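Local atomic coordinates of lipopolysaccharide heptosyltransferase 2 (Escherichia coli, PDB entry 1PSW), a protein that transfers the second heptose unit from ADP-L-glycero-beta-D-manno-heptose to the heptosyl-Kdo2-lipid A module during synthesis of the lipopolysaccharide inner core. Residues Asp13-Arg27 with Leu130-Lys142. Sequence-based numbering, arbitrary orientation.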
ATOM      1  N   ASP A  13      -2.308   2.521  -3.515  1.00 19.31           N
ATOM      2  CA  ASP A  13      -3.382   3.498  -3.523  1.00 18.54           C
ATOM      3  C   ASP A  13      -4.403   3.228  -2.421  1.00 17.84           C
ATOM      4  O   ASP A  13      -4.879   4.155  -1.770  1.00 16.53           O
ATOM      5  CB  ASP A  13      -4.074   3.495  -4.890  1.00 21.31           C
ATOM      6  CG  ASP A  13      -3.174   3.995  -6.004  1.00 25.41           C
ATOM      7  OD1 ASP A  13      -1.958   4.161  -5.771  1.00 27.99           O
ATOM      8  OD2 ASP A  13      -3.683   4.220  -7.123  1.00 26.86           O
HETATM    9  N   MSE A  14      -4.739   1.960  -2.208  1.00 17.66           N
HETATM   10  CA  MSE A  14      -5.701   1.607  -1.170  1.00 21.00           C
HETATM   11  C   MSE A  14      -5.149   1.994   0.200  1.00 19.51           C
HETATM   12  O   MSE A  14      -5.875   2.492   1.059  1.00 17.09           O
HETATM   13  CB  MSE A  14      -5.996   0.104  -1.197  1.00 25.46           C
HETATM   14  CG  MSE A  14      -7.007  -0.353  -0.139  1.00 36.81           C
HETATM   15 SE   MSE A  14      -8.741   0.549  -0.275  1.00 55.91          SE
HETATM   16  CE  MSE A  14      -9.373  -0.264  -1.905  1.00 40.42           C
HETATM   17  N   MSE A  15      -3.863   1.761   0.407  1.00 18.01           N
HETATM   18  CA  MSE A  15      -3.255   2.102   1.678  1.00 21.52           C
HETATM   19  C   MSE A  15      -3.370   3.624   1.857  1.00 21.21           C
HETATM   20  O   MSE A  15      -3.739   4.104   2.930  1.00 19.07           O
HETATM   21  CB  MSE A  15      -1.790   1.642   1.682  1.00 23.16           C
HETATM   22  CG  MSE A  15      -1.173   1.461   3.090  1.00 31.06           C
HETATM   23 SE   MSE A  15      -2.082   0.122   4.165  1.00 39.61          SE
HETATM   24  CE  MSE A  15      -2.902   1.283   5.504  1.00 27.93           C
HETATM   25  N   MSE A  16      -3.069   4.383   0.803  1.00 19.73           N
HETATM   26  CA  MSE A  16      -3.155   5.839   0.873  1.00 22.16           C
HETATM   27  C   MSE A  16      -4.575   6.321   1.149  1.00 19.99           C
HETATM   28  O   MSE A  16      -4.764   7.335   1.804  1.00 21.76           O
HETATM   29  CB  MSE A  16      -2.684   6.488  -0.435  1.00 27.61           C
HETATM   30  CG  MSE A  16      -1.278   6.162  -0.824  1.00 40.07           C
HETATM   31 SE   MSE A  16      -0.105   6.440   0.643  1.00 56.01          SE
HETATM   32  CE  MSE A  16      -0.168   8.333   0.674  1.00 45.24           C
ATOM     33  N   SER A  17      -5.569   5.598   0.641  1.00 18.30           N
ATOM     34  CA  SER A  17      -6.949   6.013   0.829  1.00 17.29           C
ATOM     35  C   SER A  17      -7.353   5.980   2.293  1.00 16.84           C
ATOM     36  O   SER A  17      -8.342   6.602   2.679  1.00 16.66           O
ATOM     37  CB  SER A  17      -7.902   5.156  -0.011  1.00 18.56           C
ATOM     38  OG  SER A  17      -7.991   3.824   0.459  1.00 18.98           O
ATOM     39  N   GLN A  18      -6.589   5.282   3.125  1.00 16.30           N
ATOM     40  CA  GLN A  18      -6.931   5.254   4.536  1.00 16.84           C
ATOM     41  C   GLN A  18      -6.868   6.665   5.109  1.00 16.52           C
ATOM     42  O   GLN A  18      -7.577   6.981   6.056  1.00 16.81           O
ATOM     43  CB  GLN A  18      -5.988   4.351   5.336  1.00 18.22           C
ATOM     44  CG  GLN A  18      -6.507   4.114   6.748  1.00 19.76           C
ATOM     45  CD  GLN A  18      -5.501   3.450   7.665  1.00 22.74           C
ATOM     46  OE1 GLN A  18      -5.849   2.969   8.748  1.00 25.01           O
ATOM     47  NE2 GLN A  18      -4.245   3.424   7.242  1.00 19.51           N
ATOM     48  N   SER A  19      -6.010   7.515   4.551  1.00 16.62           N
ATOM     49  CA  SER A  19      -5.904   8.887   5.044  1.00 17.11           C
ATOM     50  C   SER A  19      -7.218   9.635   4.882  1.00 16.94           C
ATOM     51  O   SER A  19      -7.571  10.467   5.721  1.00 16.07           O
ATOM     52  CB  SER A  19      -4.798   9.647   4.314  1.00 16.83           C
ATOM     53  OG  SER A  19      -3.526   9.187   4.729  1.00 19.45           O
ATOM     54  N   LEU A  20      -7.935   9.362   3.797  1.00 16.25           N
ATOM     55  CA  LEU A  20      -9.224  10.000   3.590  1.00 17.14           C
ATOM     56  C   LEU A  20     -10.199   9.510   4.668  1.00 16.28           C
ATOM     57  O   LEU A  20     -10.920  10.313   5.263  1.00 18.18           O
ATOM     58  CB  LEU A  20      -9.784   9.679   2.194  1.00 15.55           C
ATOM     59  CG  LEU A  20     -11.242  10.108   1.972  1.00 18.69           C
ATOM     60  CD1 LEU A  20     -11.377  11.625   2.120  1.00 16.86           C
ATOM     61  CD2 LEU A  20     -11.700   9.669   0.585  1.00 16.99           C
ATOM     62  N   TYR A  21     -10.218   8.201   4.918  1.00 15.72           N
ATOM     63  CA  TYR A  21     -11.120   7.631   5.926  1.00 17.90           C
ATOM     64  C   TYR A  21     -10.820   8.199   7.313  1.00 17.63           C
ATOM     65  O   TYR A  21     -11.740   8.530   8.068  1.00 18.96           O
ATOM     66  CB  TYR A  21     -11.020   6.095   5.971  1.00 18.69           C
ATOM     67  CG  TYR A  21     -11.067   5.426   4.603  1.00 20.82           C
ATOM     68  CD1 TYR A  21     -11.729   6.027   3.535  1.00 21.24           C
ATOM     69  CD2 TYR A  21     -10.410   4.217   4.368  1.00 20.42           C
ATOM     70  CE1 TYR A  21     -11.728   5.456   2.263  1.00 21.77           C
ATOM     71  CE2 TYR A  21     -10.405   3.631   3.102  1.00 20.27           C
ATOM     72  CZ  TYR A  21     -11.064   4.264   2.053  1.00 21.64           C
ATOM     73  OH  TYR A  21     -11.034   3.725   0.793  1.00 23.78           O
ATOM     74  N   ARG A  22      -9.535   8.308   7.649  1.00 16.14           N
ATOM     75  CA  ARG A  22      -9.134   8.861   8.936  1.00 17.98           C
ATOM     76  C   ARG A  22      -9.550  10.324   9.016  1.00 18.73           C
ATOM     77  O   ARG A  22      -9.994  10.793  10.058  1.00 18.06           O
ATOM     78  CB  ARG A  22      -7.616   8.756   9.133  1.00 19.24           C
ATOM     79  CG  ARG A  22      -7.071   7.350   9.366  1.00 18.50           C
ATOM     80  CD  ARG A  22      -5.632   7.418   9.849  1.00 18.81           C
ATOM     81  NE  ARG A  22      -5.555   8.000  11.184  1.00 18.77           N
ATOM     82  CZ  ARG A  22      -4.446   8.474  11.747  1.00 19.59           C
ATOM     83  NH1 ARG A  22      -3.294   8.449  11.091  1.00 17.67           N
ATOM     84  NH2 ARG A  22      -4.486   8.959  12.983  1.00 20.33           N
ATOM     85  N   THR A  23      -9.402  11.048   7.912  1.00 18.76           N
ATOM     86  CA  THR A  23      -9.765  12.455   7.894  1.00 18.03           C
ATOM     87  C   THR A  23     -11.281  12.641   7.984  1.00 18.90           C
ATOM     88  O   THR A  23     -11.760  13.551   8.665  1.00 21.06           O
ATOM     89  CB  THR A  23      -9.219  13.154   6.631  1.00 16.72           C
ATOM     90  OG1 THR A  23      -7.801  12.972   6.574  1.00 16.93           O
ATOM     91  CG2 THR A  23      -9.519  14.648   6.665  1.00 15.84           C
ATOM     92  N   LEU A  24     -12.038  11.773   7.320  1.00 19.38           N
ATOM     93  CA  LEU A  24     -13.496  11.867   7.348  1.00 19.52           C
ATOM     94  C   LEU A  24     -14.049  11.707   8.756  1.00 20.23           C
ATOM     95  O   LEU A  24     -14.979  12.405   9.148  1.00 20.71           O
ATOM     96  CB  LEU A  24     -14.118  10.806   6.438  1.00 18.98           C
ATOM     97  CG  LEU A  24     -14.044  11.072   4.933  1.00 19.00           C
ATOM     98  CD1 LEU A  24     -14.453   9.822   4.177  1.00 18.79           C
ATOM     99  CD2 LEU A  24     -14.935  12.241   4.569  1.00 18.27           C
ATOM    100  N   GLN A  25     -13.476  10.780   9.512  1.00 19.86           N
ATOM    101  CA  GLN A  25     -13.925  10.537  10.869  1.00 21.56           C
ATOM    102  C   GLN A  25     -13.477  11.621  11.838  1.00 22.60           C
ATOM    103  O   GLN A  25     -14.013  11.742  12.937  1.00 24.50           O
ATOM    104  CB  GLN A  25     -13.456   9.160  11.317  1.00 22.57           C
ATOM    105  CG  GLN A  25     -14.107   8.058  10.480  1.00 26.57           C
ATOM    106  CD  GLN A  25     -14.110   6.708  11.158  1.00 28.54           C
ATOM    107  OE1 GLN A  25     -14.994   5.880  10.921  1.00 31.72           O
ATOM    108  NE2 GLN A  25     -13.119   6.471  12.008  1.00 28.63           N
ATOM    109  N   ALA A  26     -12.502  12.421  11.424  1.00 21.62           N
ATOM    110  CA  ALA A  26     -12.020  13.503  12.264  1.00 21.49           C
ATOM    111  C   ALA A  26     -12.790  14.792  11.960  1.00 20.70           C
ATOM    112  O   ALA A  26     -12.855  15.686  12.798  1.00 23.10           O
ATOM    113  CB  ALA A  26     -10.529  13.719  12.028  1.00 21.64           C
ATOM    114  N   ARG A  27     -13.366  14.889  10.762  1.00 19.96           N
ATOM    115  CA  ARG A  27     -14.097  16.091  10.361  1.00 20.03           C
ATOM    116  C   ARG A  27     -15.612  15.951  10.419  1.00 20.14           C
ATOM    117  O   ARG A  27     -16.327  16.951  10.377  1.00 19.03           O
ATOM    118  CB  ARG A  27     -13.693  16.507   8.940  1.00 20.58           C
ATOM    119  CG  ARG A  27     -12.194  16.632   8.715  1.00 22.65           C
ATOM    120  CD  ARG A  27     -11.533  17.661   9.621  1.00 21.26           C
ATOM    121  NE  ARG A  27     -12.091  19.000   9.468  1.00 24.45           N
ATOM    122  CZ  ARG A  27     -11.514  20.102   9.935  1.00 24.05           C
ATOM    123  NH1 ARG A  27     -10.356  20.030  10.587  1.00 24.40           N
ATOM    124  NH2 ARG A  27     -12.097  21.280   9.755  1.00 25.29           N
ATOM    125  N   LEU A 130       1.510  15.430  -3.587  1.00 18.91           N
ATOM    126  CA  LEU A 130       1.429  14.085  -3.021  1.00 18.99           C
ATOM    127  C   LEU A 130       0.055  13.452  -3.185  1.00 17.23           C
ATOM    128  O   LEU A 130      -0.957  14.119  -3.028  1.00 16.59           O
ATOM    129  CB  LEU A 130       1.795  14.125  -1.532  1.00 18.46           C
ATOM    130  CG  LEU A 130       3.183  14.689  -1.195  1.00 19.70           C
ATOM    131  CD1 LEU A 130       3.438  14.584   0.304  1.00 18.27           C
ATOM    132  CD2 LEU A 130       4.238  13.920  -1.968  1.00 21.15           C
HETATM  133  N   MSE A 131       0.027  12.163  -3.506  1.00 18.64           N
HETATM  134  CA  MSE A 131      -1.234  11.463  -3.658  1.00 20.14           C
HETATM  135  C   MSE A 131      -2.025  11.503  -2.360  1.00 19.07           C
HETATM  136  O   MSE A 131      -3.243  11.640  -2.392  1.00 17.92           O
HETATM  137  CB  MSE A 131      -1.017   9.999  -4.056  1.00 24.57           C
HETATM  138  CG  MSE A 131      -2.201   9.096  -3.693  1.00 33.11           C
HETATM  139 SE   MSE A 131      -2.078   7.279  -4.378  1.00 48.09          SE
HETATM  140  CE  MSE A 131      -3.341   7.384  -5.834  1.00 41.85           C
ATOM    141  N   VAL A 132      -1.342  11.391  -1.221  1.00 18.15           N
ATOM    142  CA  VAL A 132      -2.033  11.407   0.073  1.00 18.11           C
ATOM    143  C   VAL A 132      -2.771  12.723   0.289  1.00 18.39           C
ATOM    144  O   VAL A 132      -3.864  12.746   0.869  1.00 17.61           O
ATOM    145  CB  VAL A 132      -1.060  11.190   1.267  1.00 20.35           C
ATOM    146  CG1 VAL A 132      -0.108  12.382   1.424  1.00 19.60           C
ATOM    147  CG2 VAL A 132      -1.861  10.988   2.544  1.00 19.42           C
ATOM    148  N   GLU A 133      -2.177  13.819  -0.170  1.00 15.90           N
ATOM    149  CA  GLU A 133      -2.812  15.120  -0.036  1.00 18.19           C
ATOM    150  C   GLU A 133      -4.057  15.167  -0.923  1.00 17.56           C
ATOM    151  O   GLU A 133      -5.082  15.717  -0.528  1.00 18.93           O
ATOM    152  CB  GLU A 133      -1.833  16.234  -0.423  1.00 16.74           C
ATOM    153  CG  GLU A 133      -0.574  16.243   0.438  1.00 19.33           C
ATOM    154  CD  GLU A 133       0.488  17.196  -0.080  1.00 23.59           C
ATOM    155  OE1 GLU A 133       0.599  17.348  -1.317  1.00 23.84           O
ATOM    156  OE2 GLU A 133       1.228  17.775   0.746  1.00 23.41           O
ATOM    157  N   ARG A 134      -3.978  14.575  -2.111  1.00 17.32           N
ATOM    158  CA  ARG A 134      -5.119  14.579  -3.015  1.00 19.13           C
ATOM    159  C   ARG A 134      -6.313  13.818  -2.456  1.00 18.55           C
ATOM    160  O   ARG A 134      -7.459  14.223  -2.660  1.00 20.01           O
ATOM    161  CB  ARG A 134      -4.726  14.014  -4.384  1.00 17.96           C
ATOM    162  CG  ARG A 134      -3.667  14.860  -5.075  1.00 18.43           C
ATOM    163  CD  ARG A 134      -3.307  14.350  -6.462  1.00 19.15           C
ATOM    164  NE  ARG A 134      -2.129  15.050  -6.961  1.00 19.70           N
ATOM    165  CZ  ARG A 134      -1.550  14.819  -8.136  1.00 22.10           C
ATOM    166  NH1 ARG A 134      -2.043  13.899  -8.957  1.00 21.13           N
ATOM    167  NH2 ARG A 134      -0.461  15.500  -8.479  1.00 19.14           N
ATOM    168  N   TYR A 135      -6.061  12.717  -1.755  1.00 18.38           N
ATOM    169  CA  TYR A 135      -7.157  11.948  -1.167  1.00 17.67           C
ATOM    170  C   TYR A 135      -7.760  12.710  -0.001  1.00 17.22           C
ATOM    171  O   TYR A 135      -8.975  12.849   0.105  1.00 16.68           O
ATOM    172  CB  TYR A 135      -6.677  10.578  -0.670  1.00 19.03           C
ATOM    173  CG  TYR A 135      -6.511   9.547  -1.761  1.00 21.63           C
ATOM    174  CD1 TYR A 135      -7.232   9.636  -2.954  1.00 22.41           C
ATOM    175  CD2 TYR A 135      -5.663   8.456  -1.585  1.00 23.42           C
ATOM    176  CE1 TYR A 135      -7.110   8.664  -3.941  1.00 23.50           C
ATOM    177  CE2 TYR A 135      -5.538   7.480  -2.566  1.00 24.84           C
ATOM    178  CZ  TYR A 135      -6.267   7.591  -3.745  1.00 25.15           C
ATOM    179  OH  TYR A 135      -6.150   6.627  -4.722  1.00 24.77           O
ATOM    180  N   ILE A 136      -6.893  13.203   0.874  1.00 16.15           N
ATOM    181  CA  ILE A 136      -7.321  13.948   2.047  1.00 17.00           C
ATOM    182  C   ILE A 136      -8.156  15.176   1.677  1.00 18.67           C
ATOM    183  O   ILE A 136      -9.159  15.457   2.317  1.00 18.88           O
ATOM    184  CB  ILE A 136      -6.099  14.386   2.894  1.00 16.33           C
ATOM    185  CG1 ILE A 136      -5.479  13.163   3.580  1.00 15.47           C
ATOM    186  CG2 ILE A 136      -6.511  15.444   3.904  1.00 13.22           C
ATOM    187  CD1 ILE A 136      -4.169  13.447   4.321  1.00 16.23           C
ATOM    188  N   ALA A 137      -7.739  15.899   0.644  1.00 19.22           N
ATOM    189  CA  ALA A 137      -8.448  17.100   0.204  1.00 20.59           C
ATOM    190  C   ALA A 137      -9.931  16.871  -0.102  1.00 21.16           C
ATOM    191  O   ALA A 137     -10.748  17.788   0.041  1.00 22.02           O
ATOM    192  CB  ALA A 137      -7.763  17.690  -1.019  1.00 17.67           C
ATOM    193  N   LEU A 138     -10.285  15.659  -0.520  1.00 20.67           N
ATOM    194  CA  LEU A 138     -11.677  15.364  -0.859  1.00 20.75           C
ATOM    195  C   LEU A 138     -12.639  15.415   0.324  1.00 22.20           C
ATOM    196  O   LEU A 138     -13.846  15.559   0.138  1.00 22.52           O
ATOM    197  CB  LEU A 138     -11.784  13.997  -1.535  1.00 20.38           C
ATOM    198  CG  LEU A 138     -11.021  13.830  -2.853  1.00 20.87           C
ATOM    199  CD1 LEU A 138     -11.269  12.428  -3.388  1.00 19.20           C
ATOM    200  CD2 LEU A 138     -11.468  14.879  -3.871  1.00 21.02           C
ATOM    201  N   ALA A 139     -12.106  15.301   1.535  1.00 21.77           N
ATOM    202  CA  ALA A 139     -12.931  15.333   2.735  1.00 23.97           C
ATOM    203  C   ALA A 139     -13.342  16.759   3.088  1.00 25.93           C
ATOM    204  O   ALA A 139     -14.136  16.972   4.004  1.00 28.05           O
ATOM    205  CB  ALA A 139     -12.176  14.706   3.904  1.00 21.41           C
ATOM    206  N   TYR A 140     -12.798  17.735   2.370  1.00 26.48           N
ATOM    207  CA  TYR A 140     -13.121  19.132   2.628  1.00 28.33           C
ATOM    208  C   TYR A 140     -13.978  19.730   1.522  1.00 29.83           C
ATOM    209  O   TYR A 140     -14.006  19.224   0.395  1.00 29.89           O
ATOM    210  CB  TYR A 140     -11.829  19.936   2.799  1.00 26.01           C
ATOM    211  CG  TYR A 140     -11.033  19.497   4.007  1.00 24.53           C
ATOM    212  CD1 TYR A 140     -11.388  19.911   5.288  1.00 22.30           C
ATOM    213  CD2 TYR A 140      -9.959  18.616   3.875  1.00 22.87           C
ATOM    214  CE1 TYR A 140     -10.692  19.458   6.411  1.00 20.67           C
ATOM    215  CE2 TYR A 140      -9.259  18.157   4.987  1.00 21.07           C
ATOM    216  CZ  TYR A 140      -9.629  18.582   6.250  1.00 21.66           C
ATOM    217  OH  TYR A 140      -8.918  18.135   7.339  1.00 21.15           O
ATOM    218  N   ASP A 141     -14.685  20.809   1.847  1.00 33.27           N
ATOM    219  CA  ASP A 141     -15.548  21.472   0.872  1.00 36.94           C
ATOM    220  C   ASP A 141     -14.740  21.997  -0.308  1.00 37.11           C
ATOM    221  O   ASP A 141     -13.610  22.450  -0.146  1.00 35.56           O
ATOM    222  CB  ASP A 141     -16.316  22.618   1.534  1.00 40.70           C
ATOM    223  CG  ASP A 141     -17.224  22.140   2.652  1.00 44.41           C
ATOM    224  OD1 ASP A 141     -18.040  21.225   2.408  1.00 44.74           O
ATOM    225  OD2 ASP A 141     -17.124  22.681   3.775  1.00 47.73           O
ATOM    226  N   LYS A 142     -15.337  21.939  -1.493  1.00 40.26           N
ATOM    227  CA  LYS A 142     -14.688  22.376  -2.724  1.00 44.41           C
ATOM    228  C   LYS A 142     -13.953  23.718  -2.656  1.00 46.52           C
ATOM    229  O   LYS A 142     -12.722  23.764  -2.688  1.00 47.79           O
ATOM    230  CB  LYS A 142     -15.712  22.417  -3.863  1.00 44.97           C
ATOM    231  CG  LYS A 142     -15.092  22.557  -5.241  1.00 48.08           C
ATOM    232  CD  LYS A 142     -16.158  22.654  -6.315  1.00 50.09           C
ATOM    233  CE  LYS A 142     -15.539  22.724  -7.699  1.00 50.99           C
ATOM    234  NZ  LYS A 142     -16.576  22.879  -8.757  1.00 52.52           N
TER
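Y135 enters the surface of helix 13-27 as a knob among D13, M16, S17 and L20, and illustrates how a helix and the turn that follows it can pack on another helix almost wholly by apolar contact. The ring lies obliquely against the helix, CE2 3.7 Å from M16 CB. Further apolar contacts flank it. L20 CG is anti to its own N (chi1 170°), which brings CD1 to 3.6 Å from CB of A139, in the turn A137-Y140, a methyl also met by L24 CD2. M131, a selenomethionine, bends at chi3 and rests its SE on M16 CG.

The CE methyl of M131 lies instead against the D13 carboxylate, 3.4 Å from D13 CG. Other polar groups look mostly to their own helix or beyond the pair. T23 OG1 donates to S19 O (2.7 Å), reaching it from the face opposite T23 N; S19 OG bonds to L156 O. With OG1 turned back in this way, T23 CG2 faces A139 and Y140, 3.6 Å from Y140 OH, and a glycine here would probably open a gap beside both and leave S19 O without its second donor. Where the turn ends, Y140 CE1 lies 3.4 Å from R27 NE, over one guanidinium face, the guanidinium and Y140 ring planes 63° apart.

The axes cross at -38°, 7.8 Å apart, in a roughly parallel helix pair within the N-terminal Rossmann-like domain of this GT-B glycosyltransferase.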